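Local coordinates for protein ORF10 (Moritella marina, PDB 6RIW) that forms the ketosynthase-chain length factor didomain of a polyunsaturated fatty acid synthase, where it probably catalyses the condensation steps that lengthen the acyl chain, at residues 137-140 with 141-144; 601-604 with 605-609; 610-613 with 614-618; 619-622 with 623-627. One frame throughout, in Å; residues are numbered along the deposited sequence.

Contact 1 (137-140 with 141-144)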
ATOM      1  N   TYR A 137      13.960 -18.909  -3.473  1.00 12.92           N
ATOM      2  CA  TYR A 137      13.836 -19.386  -4.851  1.00 11.46           C
ATOM      3  C   TYR A 137      15.179 -19.840  -5.391  1.00 11.68           C
ATOM      4  O   TYR A 137      15.252 -20.816  -6.153  1.00 13.35           O
ATOM      5  CB  TYR A 137      13.276 -18.298  -5.762  1.00 10.89           C
ATOM      6  CG  TYR A 137      12.324 -17.361  -5.066  1.00 14.73           C
ATOM      7  CD1 TYR A 137      11.204 -17.870  -4.400  1.00 10.70           C
ATOM      8  CD2 TYR A 137      12.542 -15.970  -5.080  1.00 12.62           C
ATOM      9  CE1 TYR A 137      10.332 -17.028  -3.731  1.00 13.71           C
ATOM     10  CE2 TYR A 137      11.674 -15.109  -4.432  1.00 13.87           C
ATOM     11  CZ  TYR A 137      10.562 -15.644  -3.773  1.00 15.21           C
ATOM     12  OH  TYR A 137       9.697 -14.807  -3.110  1.00 14.22           O
ATOM     13  N   HIS A 138      16.245 -19.125  -5.042  1.00 10.14           N
ATOM     14  CA  HIS A 138      17.522 -19.367  -5.709  1.00 11.30           C
ATOM     15  C   HIS A 138      18.250 -20.572  -5.132  1.00 12.49           C
ATOM     16  O   HIS A 138      18.984 -21.246  -5.864  1.00 11.35           O
ATOM     17  CB  HIS A 138      18.368 -18.079  -5.672  1.00 11.13           C
ATOM     18  CG  HIS A 138      17.762 -16.973  -6.486  1.00 14.04           C
ATOM     19  ND1 HIS A 138      17.979 -15.633  -6.229  1.00 13.66           N
ATOM     20  CD2 HIS A 138      16.915 -17.022  -7.545  1.00 11.96           C
ATOM     21  CE1 HIS A 138      17.307 -14.908  -7.113  1.00 15.76           C
ATOM     22  NE2 HIS A 138      16.652 -15.730  -7.919  1.00 14.73           N
ATOM     23  N   GLN A 139      18.001 -20.926  -3.869  1.00 12.71           N
ATOM     24  CA  GLN A 139      18.510 -22.208  -3.395  1.00 13.12           C
ATOM     25  C   GLN A 139      17.873 -23.351  -4.170  1.00 14.25           C
ATOM     26  O   GLN A 139      18.546 -24.330  -4.522  1.00 14.14           O
ATOM     27  CB  GLN A 139      18.254 -22.388  -1.891  1.00 15.03           C
ATOM     28  CG  GLN A 139      18.859 -23.716  -1.324  1.00 15.59           C
ATOM     29  CD  GLN A 139      20.387 -23.689  -1.269  1.00 19.23           C
ATOM     30  OE1 GLN A 139      21.061 -24.713  -1.474  1.00 24.87           O
ATOM     31  NE2 GLN A 139      20.938 -22.515  -1.002  1.00 20.09           N
ATOM     32  N   VAL A 140      16.563 -23.257  -4.425  1.00 13.84           N
ATOM     33  CA  VAL A 140      15.893 -24.323  -5.159  1.00 14.12           C
ATOM     34  C   VAL A 140      16.410 -24.378  -6.594  1.00 13.70           C
ATOM     35  O   VAL A 140      16.698 -25.462  -7.108  1.00 13.90           O
ATOM     36  CB  VAL A 140      14.363 -24.152  -5.109  1.00 14.88           C
ATOM     37  CG1 VAL A 140      13.674 -25.274  -5.905  1.00 16.14           C
ATOM     38  CG2 VAL A 140      13.875 -24.161  -3.665  1.00 15.22           C
ATOM     39  N   VAL A 141      16.577 -23.220  -7.244  1.00 12.40           N
ATOM     40  CA  VAL A 141      17.162 -23.199  -8.593  1.00 13.34           C
ATOM     41  C   VAL A 141      18.560 -23.795  -8.572  1.00 14.89           C
ATOM     42  O   VAL A 141      18.906 -24.636  -9.411  1.00 14.71           O
ATOM     43  CB  VAL A 141      17.185 -21.772  -9.171  1.00 13.92           C
ATOM     44  CG1 VAL A 141      18.020 -21.733 -10.498  1.00 12.90           C
ATOM     45  CG2 VAL A 141      15.775 -21.248  -9.444  1.00 15.65           C
ATOM     46  N   ASP A 142      19.386 -23.371  -7.607  1.00 14.65           N
ATOM     47  CA  ASP A 142      20.737 -23.917  -7.480  1.00 15.25           C
ATOM     48  C   ASP A 142      20.725 -25.436  -7.404  1.00 16.96           C
ATOM     49  O   ASP A 142      21.476 -26.117  -8.123  1.00 15.92           O
ATOM     50  CB  ASP A 142      21.426 -23.348  -6.236  1.00 16.37           C
ATOM     51  CG  ASP A 142      22.755 -24.040  -5.928  1.00 21.95           C
ATOM     52  OD1 ASP A 142      22.745 -25.134  -5.310  1.00 25.05           O
ATOM     53  OD2 ASP A 142      23.820 -23.482  -6.298  1.00 22.41           O
ATOM     54  N   ASN A 143      19.904 -25.996  -6.507  1.00 14.58           N
ATOM     55  CA  ASN A 143      19.930 -27.438  -6.309  1.00 15.41           C
ATOM     56  C   ASN A 143      19.403 -28.187  -7.527  1.00 16.78           C
ATOM     57  O   ASN A 143      19.889 -29.284  -7.829  1.00 16.98           O
ATOM     58  CB  ASN A 143      19.125 -27.827  -5.080  1.00 17.10           C
ATOM     59  CG  ASN A 143      19.681 -27.247  -3.793  1.00 20.36           C
ATOM     60  OD1 ASN A 143      19.081 -27.417  -2.732  1.00 20.75           O
ATOM     61  ND2 ASN A 143      20.817 -26.539  -3.878  1.00 18.31           N
ATOM     62  N   ALA A 144      18.408 -27.629  -8.222  1.00 15.59           N
ATOM     63  CA  ALA A 144      17.931 -28.256  -9.452  1.00 16.23           C
ATOM     64  C   ALA A 144      19.029 -28.295 -10.510  1.00 20.20           C
ATOM     65  O   ALA A 144      19.195 -29.304 -11.210  1.00 16.42           O
ATOM     66  CB  ALA A 144      16.713 -27.506  -9.995  1.00 16.69           C
TER
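Q139 and N143 face each other one turn apart on helix 129-148, and their side-chain amides make the polar link of this local contact. N143 ND2 donates to Q139 OE1 at 3.0 Å, a moderately bent bond with an N-H...O angle of 149°. The donor stands above the carbonyl plane of Q139, and the two amide planes are turned 72° apart. Q139 reaches this partner by a bend in its chain: CG lies anti to N, and chi2 of 71° then folds the amide along the helix. The same ND2 gives a weak second bond to D142 OD1 at 2.8 Å, while N143 OD1 receives ND2 of N512 and of N514. The N143 amide is thereby gripped at both ends and its rotation fixed. D142 has its main partners elsewhere: OD1 pairs with K146 in a salt bridge, and OD2 accepts from L155 N.

Beneath the side chains run the regular i to i+4 backbone bonds, in which V141, D142, N143 and A144 donate to the carbonyls of Y137, H138, Q139 and V140; the D142 N to H138 O bond measures 2.8 Å.

The remaining side-chain contacts set carbon atoms against carbonyl oxygens of the turn before. V141 CG2 lies 3.4 Å from Y137 O, and A144 CB sits 3.5 Å from V140 O.

Outward, V140 and A144 pack on helix 917-922 and Q139 on helix 513-519, while H138 touches helix 597-608 and bonds G593 O. Y137 OH reaches E700, so several of the elements packed on this helix of the first ketosynthase region come from much later in the chain.

Contact 2 (601-604 with 605-609)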
ATOM      1  N   ILE A 601      23.046 -16.500 -13.686  1.00 14.64           N
ATOM      2  CA  ILE A 601      23.504 -17.673 -14.437  1.00 15.72           C
ATOM      3  C   ILE A 601      24.736 -17.319 -15.264  1.00 13.27           C
ATOM      4  O   ILE A 601      25.687 -18.101 -15.348  1.00 14.07           O
ATOM      5  CB  ILE A 601      22.378 -18.227 -15.335  1.00 18.32           C
ATOM      6  CG1 ILE A 601      21.174 -18.685 -14.502  1.00 21.84           C
ATOM      7  CG2 ILE A 601      22.906 -19.376 -16.185  1.00 18.04           C
ATOM      8  CD1 ILE A 601      21.385 -19.970 -13.789  1.00 24.71           C
ATOM      9  N   GLU A 602      24.745 -16.137 -15.877  1.00 15.60           N
ATOM     10  CA  GLU A 602      25.940 -15.726 -16.619  1.00 17.91           C
ATOM     11  C   GLU A 602      27.169 -15.729 -15.716  1.00 16.70           C
ATOM     12  O   GLU A 602      28.216 -16.292 -16.072  1.00 16.82           O
ATOM     13  CB  GLU A 602      25.735 -14.351 -17.256  1.00 19.68           C
ATOM     14  CG  GLU A 602      26.948 -13.886 -18.059  1.00 22.94           C
ATOM     15  CD  GLU A 602      26.761 -12.515 -18.699  1.00 32.38           C
ATOM     16  OE1 GLU A 602      26.234 -11.586 -18.040  1.00 33.34           O
ATOM     17  OE2 GLU A 602      27.166 -12.363 -19.872  1.00 43.64           O
ATOM     18  N   ASP A 603      27.050 -15.121 -14.527  1.00 14.83           N
ATOM     19  CA  ASP A 603      28.171 -15.075 -13.589  1.00 17.47           C
ATOM     20  C   ASP A 603      28.606 -16.467 -13.156  1.00 17.54           C
ATOM     21  O   ASP A 603      29.807 -16.730 -13.003  1.00 18.48           O
ATOM     22  CB  ASP A 603      27.800 -14.249 -12.356  1.00 18.54           C
ATOM     23  CG  ASP A 603      27.742 -12.762 -12.641  1.00 24.68           C
ATOM     24  OD1 ASP A 603      28.137 -12.339 -13.756  1.00 31.74           O
ATOM     25  OD2 ASP A 603      27.287 -12.010 -11.746  1.00 29.87           O
ATOM     26  N   SER A 604      27.647 -17.360 -12.906  1.00 14.46           N
ATOM     27  CA  SER A 604      27.975 -18.716 -12.490  1.00 12.89           C
ATOM     28  C   SER A 604      28.779 -19.442 -13.561  1.00 14.89           C
ATOM     29  O   SER A 604      29.797 -20.077 -13.265  1.00 16.64           O
ATOM     30  CB  SER A 604      26.683 -19.481 -12.188  1.00 14.76           C
ATOM     31  OG  SER A 604      26.222 -19.190 -10.888  1.00 19.28           O
ATOM     32  N   LEU A 605      28.295 -19.413 -14.801  1.00 12.72           N
ATOM     33  CA  LEU A 605      28.989 -20.090 -15.896  1.00 17.27           C
ATOM     34  C   LEU A 605      30.393 -19.539 -16.086  1.00 18.93           C
ATOM     35  O   LEU A 605      31.355 -20.302 -16.266  1.00 17.97           O
ATOM     36  CB  LEU A 605      28.202 -19.930 -17.189  1.00 16.80           C
ATOM     37  CG  LEU A 605      26.851 -20.640 -17.185  1.00 18.71           C
ATOM     38  CD1 LEU A 605      26.056 -20.105 -18.369  1.00 20.37           C
ATOM     39  CD2 LEU A 605      27.047 -22.156 -17.258  1.00 19.55           C
ATOM     40  N   LEU A 606      30.526 -18.211 -16.056  1.00 17.01           N
ATOM     41  CA  LEU A 606      31.841 -17.592 -16.175  1.00 18.84           C
ATOM     42  C   LEU A 606      32.751 -18.033 -15.041  1.00 19.55           C
ATOM     43  O   LEU A 606      33.848 -18.560 -15.266  1.00 19.86           O
ATOM     44  CB  LEU A 606      31.683 -16.066 -16.190  1.00 20.49           C
ATOM     45  CG  LEU A 606      32.837 -15.272 -16.801  1.00 26.81           C
ATOM     46  CD1 LEU A 606      33.046 -15.693 -18.236  1.00 26.26           C
ATOM     47  CD2 LEU A 606      32.530 -13.792 -16.705  1.00 31.88           C
ATOM     48  N   GLN A 607      32.314 -17.826 -13.800  1.00 16.24           N
ATOM     49  CA  GLN A 607      33.215 -18.057 -12.686  1.00 16.32           C
ATOM     50  C   GLN A 607      33.586 -19.519 -12.557  1.00 18.61           C
ATOM     51  O   GLN A 607      34.711 -19.825 -12.146  1.00 19.21           O
ATOM     52  CB  GLN A 607      32.606 -17.537 -11.388  1.00 17.35           C
ATOM     53  CG  GLN A 607      32.631 -16.014 -11.329  1.00 18.24           C
ATOM     54  CD  GLN A 607      31.790 -15.455 -10.220  1.00 19.69           C
ATOM     55  OE1 GLN A 607      31.648 -16.060  -9.157  1.00 21.60           O
ATOM     56  NE2 GLN A 607      31.238 -14.270 -10.450  1.00 25.17           N
ATOM     57  N   GLN A 608      32.678 -20.438 -12.918  1.00 15.74           N
ATOM     58  CA  GLN A 608      32.989 -21.843 -12.713  1.00 15.56           C
ATOM     59  C   GLN A 608      33.802 -22.434 -13.855  1.00 16.05           C
ATOM     60  O   GLN A 608      34.279 -23.566 -13.725  1.00 17.47           O
ATOM     61  CB  GLN A 608      31.704 -22.654 -12.508  1.00 15.02           C
ATOM     62  CG  GLN A 608      30.984 -22.248 -11.202  1.00 14.05           C
ATOM     63  CD  GLN A 608      30.199 -23.398 -10.590  1.00 15.21           C
ATOM     64  OE1 GLN A 608      29.123 -23.716 -11.056  1.00 17.01           O
ATOM     65  NE2 GLN A 608      30.729 -24.003  -9.526  1.00 16.20           N
ATOM     66  N   GLY A 609      33.951 -21.707 -14.954  1.00 16.42           N
ATOM     67  CA  GLY A 609      34.856 -22.099 -16.011  1.00 18.51           C
ATOM     68  C   GLY A 609      34.224 -22.855 -17.150  1.00 20.88           C
ATOM     69  O   GLY A 609      34.945 -23.510 -17.913  1.00 18.73           O
TER
HETATM   70  O   HOH W   1      28.561 -23.085 -13.930  1.00 23.13           O
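I601 and L605 make the close apolar part of this contact, on the buried side of helix 597-608. I601 CG2 meets L605 CD1 at 3.9 Å, the two branched chains crossing obliquely. L605 CG also settles 3.3 Å from I601 O, because chi1 of -66° places CG beside the backbone N and swings it back over the preceding turn. Both residues face helix 614-628, where L605 touches R617 and L620. The backbone below is regular, and L605 N bonds I601 O almost straight, with an N-H...O angle of 175°.

G609, the first residue to leave the helical backbone angles, closes the helix in a Schellman motif: with positive phi (96°), G609 N turns back to L606 O and, weakly, to L605 O, both at 3.2 Å. A side chain here would press on the carbonyl of Q608, which favours glycine.

Near this end a water links two turns, donating to Q608 OE1 at 3.0 Å and only weakly to S604 O. Q608 NE2 bonds N942 O and D152 O, and S604 OG bonds Q154 O, so these polar ends face neighbouring loops.

The looser side carries E602, D603, L606 and Q607. Q607 lies along D603, with CB 3.3 Å from D603 O, but its NE2 comes no nearer to D603 CB than 3.9 Å; OE1 instead accepts from N945 N. With an alanine at the Q607 position, N945 N would probably lose this acceptor and D603 CB the amide lying beside it. E602 extends from the helix to a salt bridge with K47, while L606 projects from the exposed flank.

Contact 3 (610-613 with 614-618)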
ATOM      1  N   ILE A 610      32.907 -22.784 -17.307  1.00 22.90           N
ATOM      2  CA  ILE A 610      32.210 -23.517 -18.360  1.00 25.79           C
ATOM      3  C   ILE A 610      31.766 -22.514 -19.413  1.00 24.29           C
ATOM      4  O   ILE A 610      30.881 -21.681 -19.166  1.00 27.78           O
ATOM      5  CB  ILE A 610      31.024 -24.310 -17.809  1.00 27.47           C
ATOM      6  CG1 ILE A 610      31.516 -25.310 -16.765  1.00 25.51           C
ATOM      7  CG2 ILE A 610      30.286 -25.017 -18.956  1.00 28.40           C
ATOM      8  CD1 ILE A 610      32.446 -26.401 -17.305  1.00 26.57           C
ATOM      9  N   ASN A 611      32.376 -22.589 -20.591  1.00 22.14           N
ATOM     10  CA  ASN A 611      32.169 -21.608 -21.652  1.00 23.91           C
ATOM     11  C   ASN A 611      31.112 -22.178 -22.594  1.00 27.87           C
ATOM     12  O   ASN A 611      31.427 -22.889 -23.544  1.00 28.98           O
ATOM     13  CB  ASN A 611      33.480 -21.304 -22.386  1.00 26.87           C
ATOM     14  CG  ASN A 611      33.297 -20.331 -23.556  1.00 34.00           C
ATOM     15  OD1 ASN A 611      32.442 -19.435 -23.517  1.00 36.42           O
ATOM     16  ND2 ASN A 611      34.117 -20.492 -24.599  1.00 33.88           N
ATOM     17  N   LEU A 612      29.845 -21.876 -22.314  1.00 25.26           N
ATOM     18  CA  LEU A 612      28.771 -22.215 -23.234  1.00 27.75           C
ATOM     19  C   LEU A 612      28.674 -21.175 -24.344  1.00 26.50           C
ATOM     20  O   LEU A 612      29.125 -20.035 -24.196  1.00 25.41           O
ATOM     21  CB  LEU A 612      27.430 -22.285 -22.501  1.00 22.99           C
ATOM     22  CG  LEU A 612      27.309 -23.248 -21.338  1.00 24.54           C
ATOM     23  CD1 LEU A 612      25.884 -23.189 -20.801  1.00 23.13           C
ATOM     24  CD2 LEU A 612      27.670 -24.654 -21.793  1.00 27.74           C
ATOM     25  N   THR A 613      28.060 -21.566 -25.464  1.00 23.23           N
ATOM     26  CA  THR A 613      27.757 -20.570 -26.479  1.00 24.14           C
ATOM     27  C   THR A 613      26.713 -19.595 -25.945  1.00 29.46           C
ATOM     28  O   THR A 613      26.045 -19.850 -24.936  1.00 24.42           O
ATOM     29  CB  THR A 613      27.241 -21.207 -27.779  1.00 27.62           C
ATOM     30  OG1 THR A 613      26.042 -21.945 -27.524  1.00 28.05           O
ATOM     31  CG2 THR A 613      28.282 -22.129 -28.404  1.00 25.92           C
ATOM     32  N   VAL A 614      26.580 -18.455 -26.629  1.00 21.93           N
ATOM     33  CA  VAL A 614      25.556 -17.493 -26.229  1.00 28.93           C
ATOM     34  C   VAL A 614      24.178 -18.140 -26.278  1.00 30.14           C
ATOM     35  O   VAL A 614      23.336 -17.922 -25.394  1.00 25.59           O
ATOM     36  CB  VAL A 614      25.614 -16.235 -27.111  1.00 29.10           C
ATOM     37  CG1 VAL A 614      24.447 -15.317 -26.787  1.00 33.25           C
ATOM     38  CG2 VAL A 614      26.940 -15.519 -26.902  1.00 33.86           C
ATOM     39  N   GLU A 615      23.933 -18.964 -27.297  1.00 24.49           N
ATOM     40  CA  GLU A 615      22.617 -19.585 -27.428  1.00 31.83           C
ATOM     41  C   GLU A 615      22.385 -20.641 -26.352  1.00 22.92           C
ATOM     42  O   GLU A 615      21.261 -20.782 -25.852  1.00 21.61           O
ATOM     43  CB  GLU A 615      22.452 -20.181 -28.827  1.00 33.45           C
ATOM     44  CG  GLU A 615      22.574 -19.127 -29.932  1.00 46.10           C
ATOM     45  CD  GLU A 615      21.709 -19.418 -31.161  1.00 59.28           C
ATOM     46  OE1 GLU A 615      21.443 -18.461 -31.928  1.00 58.39           O
ATOM     47  OE2 GLU A 615      21.305 -20.592 -31.363  1.00 60.07           O
ATOM     48  N   GLN A 616      23.429 -21.393 -25.984  1.00 19.09           N
ATOM     49  CA  GLN A 616      23.291 -22.369 -24.906  1.00 24.12           C
ATOM     50  C   GLN A 616      22.995 -21.680 -23.579  1.00 23.28           C
ATOM     51  O   GLN A 616      22.169 -22.160 -22.786  1.00 19.49           O
ATOM     52  CB  GLN A 616      24.559 -23.211 -24.776  1.00 22.77           C
ATOM     53  CG  GLN A 616      24.644 -24.335 -25.798  1.00 27.83           C
ATOM     54  CD  GLN A 616      25.989 -25.018 -25.781  1.00 29.37           C
ATOM     55  OE1 GLN A 616      26.996 -24.431 -25.363  1.00 29.39           O
ATOM     56  NE2 GLN A 616      26.015 -26.268 -26.214  1.00 33.77           N
ATOM     57  N   ARG A 617      23.698 -20.578 -23.308  1.00 20.44           N
ATOM     58  CA  ARG A 617      23.519 -19.859 -22.050  1.00 20.23           C
ATOM     59  C   ARG A 617      22.119 -19.264 -21.953  1.00 21.03           C
ATOM     60  O   ARG A 617      21.506 -19.268 -20.877  1.00 20.81           O
ATOM     61  CB  ARG A 617      24.585 -18.760 -21.930  1.00 23.22           C
ATOM     62  CG  ARG A 617      24.405 -17.819 -20.748  1.00 25.11           C
ATOM     63  CD  ARG A 617      25.600 -16.885 -20.595  1.00 25.76           C
ATOM     64  NE  ARG A 617      25.467 -15.699 -21.432  1.00 30.51           N
ATOM     65  CZ  ARG A 617      26.327 -15.356 -22.387  1.00 42.50           C
ATOM     66  NH1 ARG A 617      27.392 -16.116 -22.630  1.00 40.06           N
ATOM     67  NH2 ARG A 617      26.120 -14.253 -23.104  1.00 43.36           N
ATOM     68  N   GLU A 618      21.591 -18.747 -23.068  1.00 20.58           N
ATOM     69  CA  GLU A 618      20.237 -18.192 -23.043  1.00 24.20           C
ATOM     70  C   GLU A 618      19.200 -19.273 -22.805  1.00 22.54           C
ATOM     71  O   GLU A 618      18.255 -19.071 -22.029  1.00 17.80           O
ATOM     72  CB  GLU A 618      19.937 -17.445 -24.338  1.00 26.56           C
ATOM     73  CG  GLU A 618      20.737 -16.144 -24.439  1.00 34.64           C
ATOM     74  CD  GLU A 618      20.449 -15.363 -25.703  1.00 46.33           C
ATOM     75  OE1 GLU A 618      19.888 -15.959 -26.650  1.00 50.60           O
ATOM     76  OE2 GLU A 618      20.802 -14.159 -25.749  1.00 44.32           O
TER
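T613 and Q616 exchange two hydrogen bonds at the start of helix 614-628. Q616 N donates to T613 OG1 at 3.1 Å, and T613 N returns a bond to Q616 OE1, also 3.1 Å and fairly straight (N-H...O 163°), its donor tilted from the carbonyl plane. T613 OG1 stands between its own N and C, chi1 60°, which turns the hydroxyl over the first helical turn. On Q616, CG beside the backbone N and an extended chain carry the amide back along T613. A third bond, R617 N to T613 O at 2.9 Å, opens the regular helical series.

Packing surrounds these bonds. Q616 CG rests 3.3 Å from T613 OG1, and OE1 also lies against L612, 3.6 Å from its CB; the L612 and Q616 side chains cross at about a right angle. L612 continues onto L605 and onto I932 of helix 929-934, whereas T613, V614 and E615 lie on the exposed side. V614 CA lies over one face of the R617 guanidinium, offset toward its rim. The reciprocal pairing of the N-cap residue with the residue three positions on is a capping box, here supplying partners for two amide N-H groups at the helix start.

Contact 4 (619-622 with 623-627)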
ATOM      1  N   GLU A 619      19.374 -20.432 -23.442  1.00 19.77           N
ATOM      2  CA  GLU A 619      18.462 -21.548 -23.226  1.00 24.46           C
ATOM      3  C   GLU A 619      18.515 -22.051 -21.786  1.00 20.30           C
ATOM      4  O   GLU A 619      17.475 -22.327 -21.188  1.00 19.94           O
ATOM      5  CB  GLU A 619      18.795 -22.685 -24.184  1.00 25.69           C
ATOM      6  CG  GLU A 619      17.962 -23.932 -23.951  1.00 31.06           C
ATOM      7  CD  GLU A 619      16.545 -23.786 -24.496  1.00 37.80           C
ATOM      8  OE1 GLU A 619      16.265 -22.757 -25.165  1.00 43.27           O
ATOM      9  OE2 GLU A 619      15.720 -24.702 -24.267  1.00 41.30           O
ATOM     10  N   LEU A 620      19.714 -22.212 -21.226  1.00 17.24           N
ATOM     11  CA  LEU A 620      19.825 -22.613 -19.827  1.00 17.32           C
ATOM     12  C   LEU A 620      19.165 -21.587 -18.907  1.00 18.80           C
ATOM     13  O   LEU A 620      18.452 -21.948 -17.957  1.00 15.62           O
ATOM     14  CB  LEU A 620      21.296 -22.782 -19.459  1.00 18.02           C
ATOM     15  CG  LEU A 620      21.586 -23.207 -18.020  1.00 19.76           C
ATOM     16  CD1 LEU A 620      21.039 -24.584 -17.748  1.00 18.05           C
ATOM     17  CD2 LEU A 620      23.083 -23.174 -17.800  1.00 20.82           C
ATOM     18  N   THR A 621      19.425 -20.304 -19.161  1.00 16.74           N
ATOM     19  CA  THR A 621      18.823 -19.239 -18.359  1.00 16.78           C
ATOM     20  C   THR A 621      17.302 -19.273 -18.465  1.00 19.50           C
ATOM     21  O   THR A 621      16.602 -19.154 -17.456  1.00 17.39           O
ATOM     22  CB  THR A 621      19.375 -17.881 -18.796  1.00 18.22           C
ATOM     23  OG1 THR A 621      20.811 -17.891 -18.672  1.00 17.49           O
ATOM     24  CG2 THR A 621      18.835 -16.782 -17.904  1.00 19.20           C
ATOM     25  N   ASN A 622      16.775 -19.489 -19.668  1.00 16.82           N
ATOM     26  CA  ASN A 622      15.321 -19.512 -19.851  1.00 19.30           C
ATOM     27  C   ASN A 622      14.670 -20.676 -19.111  1.00 20.96           C
ATOM     28  O   ASN A 622      13.555 -20.539 -18.586  1.00 19.34           O
ATOM     29  CB  ASN A 622      14.992 -19.581 -21.339  1.00 20.31           C
ATOM     30  CG  ASN A 622      15.165 -18.250 -22.026  1.00 23.13           C
ATOM     31  OD1 ASN A 622      15.180 -17.201 -21.371  1.00 26.18           O
ATOM     32  ND2 ASN A 622      15.309 -18.276 -23.349  1.00 25.60           N
ATOM     33  N   ILE A 623      15.343 -21.826 -19.062  1.00 15.22           N
ATOM     34  CA  ILE A 623      14.800 -22.976 -18.341  1.00 18.13           C
ATOM     35  C   ILE A 623      14.689 -22.666 -16.853  1.00 20.10           C
ATOM     36  O   ILE A 623      13.665 -22.945 -16.219  1.00 19.91           O
ATOM     37  CB  ILE A 623      15.665 -24.223 -18.576  1.00 19.18           C
ATOM     38  CG1 ILE A 623      15.620 -24.666 -20.044  1.00 18.27           C
ATOM     39  CG2 ILE A 623      15.213 -25.378 -17.665  1.00 22.40           C
ATOM     40  CD1 ILE A 623      16.727 -25.668 -20.339  1.00 23.73           C
ATOM     41  N   ALA A 624      15.755 -22.106 -16.277  1.00 16.03           N
ATOM     42  CA  ALA A 624      15.738 -21.731 -14.861  1.00 14.82           C
ATOM     43  C   ALA A 624      14.691 -20.655 -14.585  1.00 16.07           C
ATOM     44  O   ALA A 624      13.952 -20.749 -13.598  1.00 17.72           O
ATOM     45  CB  ALA A 624      17.128 -21.250 -14.428  1.00 14.96           C
ATOM     46  N   LYS A 625      14.625 -19.624 -15.437  1.00 14.23           N
ATOM     47  CA  LYS A 625      13.657 -18.541 -15.251  1.00 16.37           C
ATOM     48  C   LYS A 625      12.229 -19.071 -15.232  1.00 20.61           C
ATOM     49  O   LYS A 625      11.412 -18.690 -14.375  1.00 17.18           O
ATOM     50  CB  LYS A 625      13.810 -17.512 -16.370  1.00 16.46           C
ATOM     51  CG  LYS A 625      15.017 -16.573 -16.223  1.00 16.80           C
ATOM     52  CD  LYS A 625      15.001 -15.607 -17.393  1.00 17.98           C
ATOM     53  CE  LYS A 625      15.973 -14.437 -17.173  1.00 22.30           C
ATOM     54  NZ  LYS A 625      16.151 -13.674 -18.445  1.00 25.90           N
ATOM     55  N   ASP A 626      11.894 -19.932 -16.201  1.00 19.20           N
ATOM     56  CA  ASP A 626      10.527 -20.440 -16.290  1.00 20.44           C
ATOM     57  C   ASP A 626      10.159 -21.295 -15.088  1.00 24.65           C
ATOM     58  O   ASP A 626       8.969 -21.407 -14.759  1.00 22.00           O
ATOM     59  CB  ASP A 626      10.350 -21.231 -17.581  1.00 21.18           C
ATOM     60  CG  ASP A 626      10.306 -20.340 -18.808  1.00 32.68           C
ATOM     61  OD1 ASP A 626      10.240 -19.092 -18.651  1.00 33.03           O
ATOM     62  OD2 ASP A 626      10.350 -20.880 -19.939  1.00 38.87           O
ATOM     63  N   GLY A 627      11.151 -21.870 -14.409  1.00 17.55           N
ATOM     64  CA  GLY A 627      10.874 -22.574 -13.175  1.00 21.47           C
ATOM     65  C   GLY A 627      10.396 -21.657 -12.066  1.00 20.86           C
ATOM     66  O   GLY A 627       9.573 -22.056 -11.239  1.00 21.39           O
TER
HETATM   67  O   HOH W   2      17.176 -15.285 -20.688  1.00 31.17           O
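This is an intrahelical contact in the middle and later turns of helix 614-628, within the chain's second ketosynthase-type region, and it joins side chains four residues apart. It is an alpha-helical i to i+4 arrangement: I623, A624, K625 and D626 each donate through N to the carbonyl four residues earlier, the shortest of these bonds being K625 N to T621 O at 2.9 Å.

Above that framework T621 and K625 lie side by side and point the same way. The methyl CG2 of T621 meets K625 CE at 3.8 Å, and K625 CG passes 3.3 Å from T621 O. With CG beside the backbone N (chi1 -77°) and the rest of the chain extended, the lysine runs alongside the threonine and brings its ammonium group to D56, with which it forms a salt bridge, and to T598 OG1. T621 OG1 turns instead to R617 O. Were this lysine a methionine, the carboxylate of D56 would probably be left without this charge partner, and T598 OG1 and the bridging water without the ammonium group.

On another flank E619 and I623 meet at a slant. I623 CG1 sits 3.2 Å from E619 O, while CD1 approaches OE2 only to 4.2 Å; that carboxylate oxygen bonds S926 OG. D626 folds over N622 O and forms a salt bridge with R594. L620 and A624 face helices 597-608 and 129-148 from the buried side.

One water spans the turn beside the lysine, donating to N622 OD1 at 2.8 Å and accepting from K625 NZ at 2.9 Å.

Along the chain the four contacts come in series, with contact 1 far ahead of the others. Contacts 2, 3 and 4 lie on two successive helices joined by a short loop: helix 597-608 holds contact 2, contact 3 spans the turn into helix 614-628, and contact 4 follows on that helix. Centres of contacts 2 and 3 lie about 10 Å apart, and L605, L612 and L620, one from each contact, pack against one another. Contact 1, on helix 129-148 of the first ketosynthase region, has its centre about 12 Å from that of contact 4, where V141 packs on A624. This helix pair thus meets a helix of the first region, consistent with an interface between ketosynthase and chain length factor.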